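Local coordinates for protein triggering receptor expressed on myeloid cells 1 (Mus musculus, PDB 1U9K) that is a cell-surface receptor whose extracellular V-type immunoglobulin domain is described here, and which amplifies inflammatory responses through the adapter DAP12, at residues S31-Q36 with V48-P53; Q15-K20 with V78-L83. All coordinates share one frame; numbering follows the deposited sequence.

Contact 1: S31-Q36 with V48-P53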
loop_
_atom_site.group_PDB
_atom_site.type_symbol
_atom_site.label_atom_id
_atom_site.label_comp_id
_atom_site.label_asym_id
_atom_site.label_seq_id
_atom_site.Cartn_x
_atom_site.Cartn_y
_atom_site.Cartn_z
ATOM N N SER A 31 -10.092 10.328 -3.886
ATOM C CA SER A 31 -9.147 10.449 -2.794
ATOM C C SER A 31 -7.819 9.860 -3.227
ATOM O O SER A 31 -7.741 8.903 -4.035
ATOM C CB SER A 31 -9.641 9.714 -1.522
ATOM O OG SER A 31 -10.846 10.257 -1.061
ATOM N N GLN A 32 -6.771 10.410 -2.648
ATOM C CA GLN A 32 -5.459 9.842 -2.758
ATOM C C GLN A 32 -5.347 8.538 -1.917
ATOM O O GLN A 32 -5.969 8.387 -0.831
ATOM C CB GLN A 32 -4.420 10.878 -2.290
ATOM C CG GLN A 32 -3.025 10.559 -2.696
ATOM C CD GLN A 32 -2.093 11.755 -2.498
ATOM O OE1 GLN A 32 -2.260 12.516 -1.551
ATOM N NE2 GLN A 32 -1.130 11.922 -3.394
ATOM N N LYS A 33 -4.528 7.629 -2.422
ATOM C CA LYS A 33 -4.204 6.394 -1.730
ATOM C C LYS A 33 -2.711 6.248 -1.564
ATOM O O LYS A 33 -1.920 6.845 -2.282
ATOM C CB LYS A 33 -4.805 5.170 -2.414
ATOM C CG LYS A 33 -6.348 5.220 -2.482
ATOM C CD LYS A 33 -6.828 5.605 -3.830
ATOM C CE LYS A 33 -8.360 5.707 -3.916
ATOM N NZ LYS A 33 -8.752 6.485 -5.062
ATOM N N ALA A 34 -2.322 5.460 -0.564
ATOM C CA ALA A 34 -0.938 5.310 -0.238
ATOM C C ALA A 34 -0.648 3.946 0.343
ATOM O O ALA A 34 -1.509 3.282 0.944
ATOM C CB ALA A 34 -0.498 6.351 0.700
ATOM N N TRP A 35 0.608 3.561 0.190
ATOM C CA TRP A 35 1.202 2.421 0.884
ATOM C C TRP A 35 2.147 2.947 1.953
ATOM O O TRP A 35 2.954 3.800 1.665
ATOM C CB TRP A 35 1.996 1.612 -0.113
ATOM C CG TRP A 35 2.679 0.321 0.386
ATOM C CD1 TRP A 35 3.998 0.043 0.263
ATOM C CD2 TRP A 35 2.062 -0.867 0.906
ATOM N NE1 TRP A 35 4.260 -1.222 0.703
ATOM C CE2 TRP A 35 3.080 -1.817 1.079
ATOM C CE3 TRP A 35 0.734 -1.247 1.198
ATOM C CZ2 TRP A 35 2.841 -3.077 1.561
ATOM C CZ3 TRP A 35 0.491 -2.507 1.682
ATOM C CH2 TRP A 35 1.540 -3.411 1.868
ATOM N N GLN A 36 2.017 2.436 3.173
ATOM C CA GLN A 36 2.767 2.890 4.330
ATOM C C GLN A 36 3.452 1.733 5.031
ATOM O O GLN A 36 2.964 0.613 5.021
ATOM C CB GLN A 36 1.877 3.580 5.362
ATOM C CG GLN A 36 1.161 4.852 4.781
ATOM C CD GLN A 36 0.471 5.650 5.879
ATOM O OE1 GLN A 36 -0.246 5.065 6.679
ATOM N NE2 GLN A 36 0.710 6.955 5.941
ATOM N N VAL A 48 4.705 5.372 -1.095
ATOM C CA VAL A 48 4.295 5.640 -2.467
ATOM C C VAL A 48 2.846 6.067 -2.399
ATOM O O VAL A 48 2.104 5.552 -1.600
ATOM C CB VAL A 48 4.553 4.413 -3.394
ATOM C CG1 VAL A 48 3.837 3.162 -2.916
ATOM C CG2 VAL A 48 4.204 4.752 -4.882
ATOM N N VAL A 49 2.501 7.036 -3.217
ATOM C CA VAL A 49 1.156 7.593 -3.265
ATOM C C VAL A 49 0.640 7.666 -4.677
ATOM O O VAL A 49 1.430 7.719 -5.600
ATOM C CB VAL A 49 1.111 9.009 -2.664
ATOM C CG1 VAL A 49 1.484 8.974 -1.190
ATOM C CG2 VAL A 49 2.032 9.944 -3.433
ATOM N N THR A 50 -0.681 7.630 -4.853
ATOM C CA THR A 50 -1.247 7.891 -6.156
ATOM C C THR A 50 -1.185 9.356 -6.479
ATOM O O THR A 50 -0.921 10.202 -5.610
ATOM C CB THR A 50 -2.692 7.390 -6.282
ATOM O OG1 THR A 50 -3.529 8.019 -5.302
ATOM C CG2 THR A 50 -2.803 5.928 -5.992
ATOM N N GLN A 51 -1.358 9.672 -7.763
ATOM C CA GLN A 51 -1.287 11.075 -8.202
ATOM C C GLN A 51 -2.584 11.534 -8.840
ATOM O O GLN A 51 -3.430 10.721 -9.233
ATOM C CB GLN A 51 -0.109 11.310 -9.140
ATOM C CG GLN A 51 1.287 11.354 -8.429
ATOM C CD GLN A 51 1.448 12.453 -7.335
ATOM O OE1 GLN A 51 0.937 13.578 -7.456
ATOM N NE2 GLN A 51 2.201 12.126 -6.304
ATOM N N ARG A 52 -2.732 12.858 -8.911
ATOM C CA ARG A 52 -3.893 13.496 -9.483
ATOM C C ARG A 52 -3.918 13.255 -10.993
ATOM O O ARG A 52 -2.850 13.177 -11.601
ATOM C CB ARG A 52 -3.893 15.017 -9.194
ATOM C CG ARG A 52 -4.755 15.377 -7.951
ATOM C CD ARG A 52 -4.741 16.857 -7.522
ATOM N NE ARG A 52 -5.219 17.008 -6.137
ATOM C CZ ARG A 52 -4.450 16.949 -5.026
ATOM N NH1 ARG A 52 -3.124 16.738 -5.090
ATOM N NH2 ARG A 52 -5.010 17.081 -3.822
ATOM N N PRO A 53 -5.108 13.165 -11.621
ATOM C CA PRO A 53 -6.432 13.205 -10.968
ATOM C C PRO A 53 -6.718 11.885 -10.294
ATOM O O PRO A 53 -6.451 10.813 -10.874
ATOM C CB PRO A 53 -7.409 13.382 -12.136
ATOM C CG PRO A 53 -6.602 13.646 -13.288
ATOM C CD PRO A 53 -5.230 13.060 -13.084
#

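Contact 2: Q15-K20 with V78-L83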
loop_
_atom_site.group_PDB
_atom_site.type_symbol
_atom_site.label_atom_id
_atom_site.label_comp_id
_atom_site.label_asym_id
_atom_site.label_seq_id
_atom_site.Cartn_x
_atom_site.Cartn_y
_atom_site.Cartn_z
ATOM N N GLN A 15 11.755 -12.355 -3.929
ATOM C CA GLN A 15 10.400 -12.494 -4.459
ATOM C C GLN A 15 9.824 -11.087 -4.540
ATOM O O GLN A 15 10.435 -10.136 -4.052
ATOM C CB GLN A 15 9.499 -13.362 -3.534
ATOM C CG GLN A 15 9.760 -14.854 -3.688
ATOM C CD GLN A 15 8.706 -15.675 -3.002
ATOM O OE1 GLN A 15 8.748 -15.813 -1.787
ATOM N NE2 GLN A 15 7.744 -16.181 -3.762
ATOM N N THR A 16 8.649 -11.014 -5.122
ATOM C CA THR A 16 7.844 -9.797 -5.178
ATOM C C THR A 16 6.605 -10.015 -4.306
ATOM O O THR A 16 5.955 -11.091 -4.362
ATOM C CB THR A 16 7.393 -9.543 -6.605
ATOM O OG1 THR A 16 8.522 -9.300 -7.423
ATOM C CG2 THR A 16 6.578 -8.320 -6.704
ATOM N N LEU A 17 6.346 -9.044 -3.454
ATOM C CA LEU A 17 5.115 -8.996 -2.673
ATOM C C LEU A 17 4.026 -8.362 -3.505
ATOM O O LEU A 17 4.265 -7.298 -4.092
ATOM C CB LEU A 17 5.325 -8.157 -1.447
ATOM C CG LEU A 17 4.093 -7.836 -0.615
ATOM C CD1 LEU A 17 3.532 -9.120 -0.081
ATOM C CD2 LEU A 17 4.354 -6.779 0.450
ATOM N N THR A 18 2.850 -8.983 -3.570
ATOM C CA THR A 18 1.697 -8.368 -4.218
ATOM C C THR A 18 0.564 -8.354 -3.209
ATOM O O THR A 18 0.256 -9.389 -2.648
ATOM C CB THR A 18 1.244 -9.162 -5.459
ATOM O OG1 THR A 18 2.302 -9.210 -6.424
ATOM C CG2 THR A 18 0.132 -8.453 -6.192
ATOM N N VAL A 19 -0.078 -7.203 -3.033
ATOM C CA VAL A 19 -1.155 -7.018 -2.084
ATOM C C VAL A 19 -2.265 -6.311 -2.841
ATOM O O VAL A 19 -2.010 -5.352 -3.555
ATOM C CB VAL A 19 -0.683 -6.153 -0.902
ATOM C CG1 VAL A 19 -1.824 -5.726 -0.019
ATOM C CG2 VAL A 19 0.385 -6.878 -0.142
ATOM N N LYS A 20 -3.471 -6.870 -2.766
ATOM C CA LYS A 20 -4.680 -6.303 -3.384
ATOM C C LYS A 20 -5.539 -5.716 -2.286
ATOM O O LYS A 20 -6.050 -6.461 -1.419
ATOM C CB LYS A 20 -5.460 -7.398 -4.105
ATOM C CG LYS A 20 -4.635 -8.055 -5.182
ATOM C CD LYS A 20 -5.452 -8.624 -6.309
ATOM C CE LYS A 20 -4.545 -9.441 -7.230
ATOM N NZ LYS A 20 -5.084 -9.452 -8.681
ATOM N N VAL A 78 -0.573 -3.192 -4.679
ATOM C CA VAL A 78 0.778 -2.790 -4.360
ATOM C C VAL A 78 1.733 -3.921 -4.683
ATOM O O VAL A 78 1.409 -5.075 -4.460
ATOM C CB VAL A 78 0.867 -2.447 -2.869
ATOM C CG1 VAL A 78 2.300 -2.064 -2.525
ATOM C CG2 VAL A 78 -0.159 -1.342 -2.522
ATOM N N GLN A 79 2.883 -3.611 -5.287
ATOM C CA GLN A 79 3.913 -4.612 -5.493
ATOM C C GLN A 79 5.194 -4.040 -4.949
ATOM O O GLN A 79 5.482 -2.852 -5.189
ATOM C CB GLN A 79 4.090 -4.942 -6.947
ATOM C CG GLN A 79 2.993 -5.786 -7.527
ATOM C CD GLN A 79 3.178 -5.952 -9.015
ATOM O OE1 GLN A 79 2.448 -5.352 -9.809
ATOM N NE2 GLN A 79 4.200 -6.704 -9.398
ATOM N N MET A 80 5.961 -4.856 -4.229
ATOM C CA MET A 80 7.335 -4.527 -3.802
ATOM C C MET A 80 8.196 -5.604 -4.383
ATOM O O MET A 80 7.964 -6.759 -4.110
ATOM C CB MET A 80 7.476 -4.581 -2.274
ATOM C CG MET A 80 6.651 -3.560 -1.574
ATOM S SD MET A 80 6.676 -3.725 0.231
ATOM C CE MET A 80 8.334 -3.626 0.620
ATOM N N THR A 81 9.170 -5.240 -5.199
ATOM C CA THR A 81 9.970 -6.181 -5.915
ATOM C C THR A 81 11.279 -6.372 -5.190
ATOM O O THR A 81 11.673 -5.565 -4.366
ATOM C CB THR A 81 10.248 -5.710 -7.315
ATOM O OG1 THR A 81 10.733 -4.344 -7.277
ATOM C CG2 THR A 81 8.946 -5.662 -8.127
ATOM N N ASP A 82 11.907 -7.493 -5.483
ATOM C CA ASP A 82 13.244 -7.809 -4.998
ATOM C C ASP A 82 13.282 -7.634 -3.485
ATOM O O ASP A 82 14.076 -6.882 -2.951
ATOM C CB ASP A 82 14.295 -6.922 -5.660
ATOM C CG ASP A 82 15.698 -7.497 -5.507
ATOM O OD1 ASP A 82 15.818 -8.750 -5.288
ATOM O OD2 ASP A 82 16.735 -6.779 -5.547
ATOM N N LEU A 83 12.379 -8.315 -2.792
ATOM C CA LEU A 83 12.301 -8.199 -1.343
ATOM C C LEU A 83 13.594 -8.559 -0.654
ATOM O O LEU A 83 14.284 -9.487 -1.034
ATOM C CB LEU A 83 11.205 -9.116 -0.786
ATOM C CG LEU A 83 9.782 -8.712 -1.114
ATOM C CD1 LEU A 83 8.828 -9.870 -0.800
ATOM C CD2 LEU A 83 9.428 -7.467 -0.404
#

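Contact 1: S31-Q36 with V48-P53
Ala34 and Val49 face each other as a non-hydrogen-bonded antiparallel pair, and beside them Trp35 and Val48 form a hydrogen-bonded pair in which Trp35 N donates to Val48 O at 3.1 Å. Beyond Val49 segment 48-53 leaves the strand, yet pairing continues for one residue, half of it through a side chain. Thr50 N still reaches Lys33 O, and its hydroxyl takes the place of a main-chain acceptor: with Thr50 OG1 between its own backbone N and carbonyl carbon (chi1 59°), it receives Lys33 N at 3.1 Å. Gln32 adds a third bond to Thr50. Its chain, extended with CG anti to the backbone N (chi1 -164°), carries NE2 to Thr50 O at 2.8 Å; the bond is almost straight (175°), and the acceptor lies in the amide plane. The same NE2 rests 3.7 Å from Val49 CG2. An alanine in place of Gln32 would probably leave Thr50 O without this amide donor and uncover the flank of Val49. On the Ala34 face, Ala34 CB meets Val49 CG1 at 3.8 Å; on the Trp35 face, Val48 CG1 packs against Trp35 CB. Lys33 turns its tail back, so that NZ bonds to Ser31 O and Tyr28 O, with Phe23 as a cation-pi partner. The two segments belong to the hairpin of strands 32-37 and 45-49, at one edge of the five-stranded sheet; strand 89-96 flanks strand 32-37 on its other side, while Thr50 and Val48 touch strand 65-70 of the opposing sheet.

Contact 2: Q15-K20 with V78-L83
The side chains of Leu17 and Met80 run alongside one another off the same face of the sheet, with Leu17 CD2 3.8 Å from Met80 SD. With CG anti to the backbone N (chi1 172°), Leu17 presents one branch, CD2, to the thioether. Next along the same face come Val19 and Val78, less closely apposed, with Val19 CB 4.5 Å from Val78 CB. Leu83 closes the other end of this apolar row: its CD1 lies 4.0 Å from Leu17 CB, and its CG sits over Gln15 O. On the reverse face the pairs are more polar. Thr18 and Gln79 run alongside each other, Thr18 OG1 touching Gln79 CG at 3.7 Å, and Thr16 and Thr81 do likewise, with the methyl CG2 of Thr81 against both branches of Thr16. Reciprocal backbone bonds join Leu17 to Met80 and Val19 to Val78. Past the strand ends, Asp82 turns with positive phi (52°), and Leu83 N then donates to Gln15 O at 2.9 Å, which keeps the two segments together beyond the regular ladder. Leu11 and Leu111 of the opposing sheet pack on both Leu17 and Leu83, and Val109 packs on Val19. The alternation, apolar side chains inward and threonine and glutamine outward, is that of a sheet with one face in the core of a beta-sandwich; strands 17-22 and 75-80 are the B and E strands of the V-set domain, B at the edge.

Overall arrangement
The two contacts lie in different sheets of one V-type immunoglobulin domain, about 17 Å apart between their centres, with the middle of the domain between them. Both segments of contact 1 fall between those of contact 2 in the sequence: 15-20 comes first, then 31-36 and 48-53, and last 78-83. Contact 1 joins neighbouring strands of a hairpin, whereas contact 2 joins strands distant in sequence. They meet through the Trp35 ring, which spans the sandwich to Met80, Val78, Leu17 and Val19; Trp35 NE1 is 3.5 Å from Met80 SD. Together with the Cys21-Cys93 disulfide, this packing ties the two sheets of the receptor's extracellular domain together.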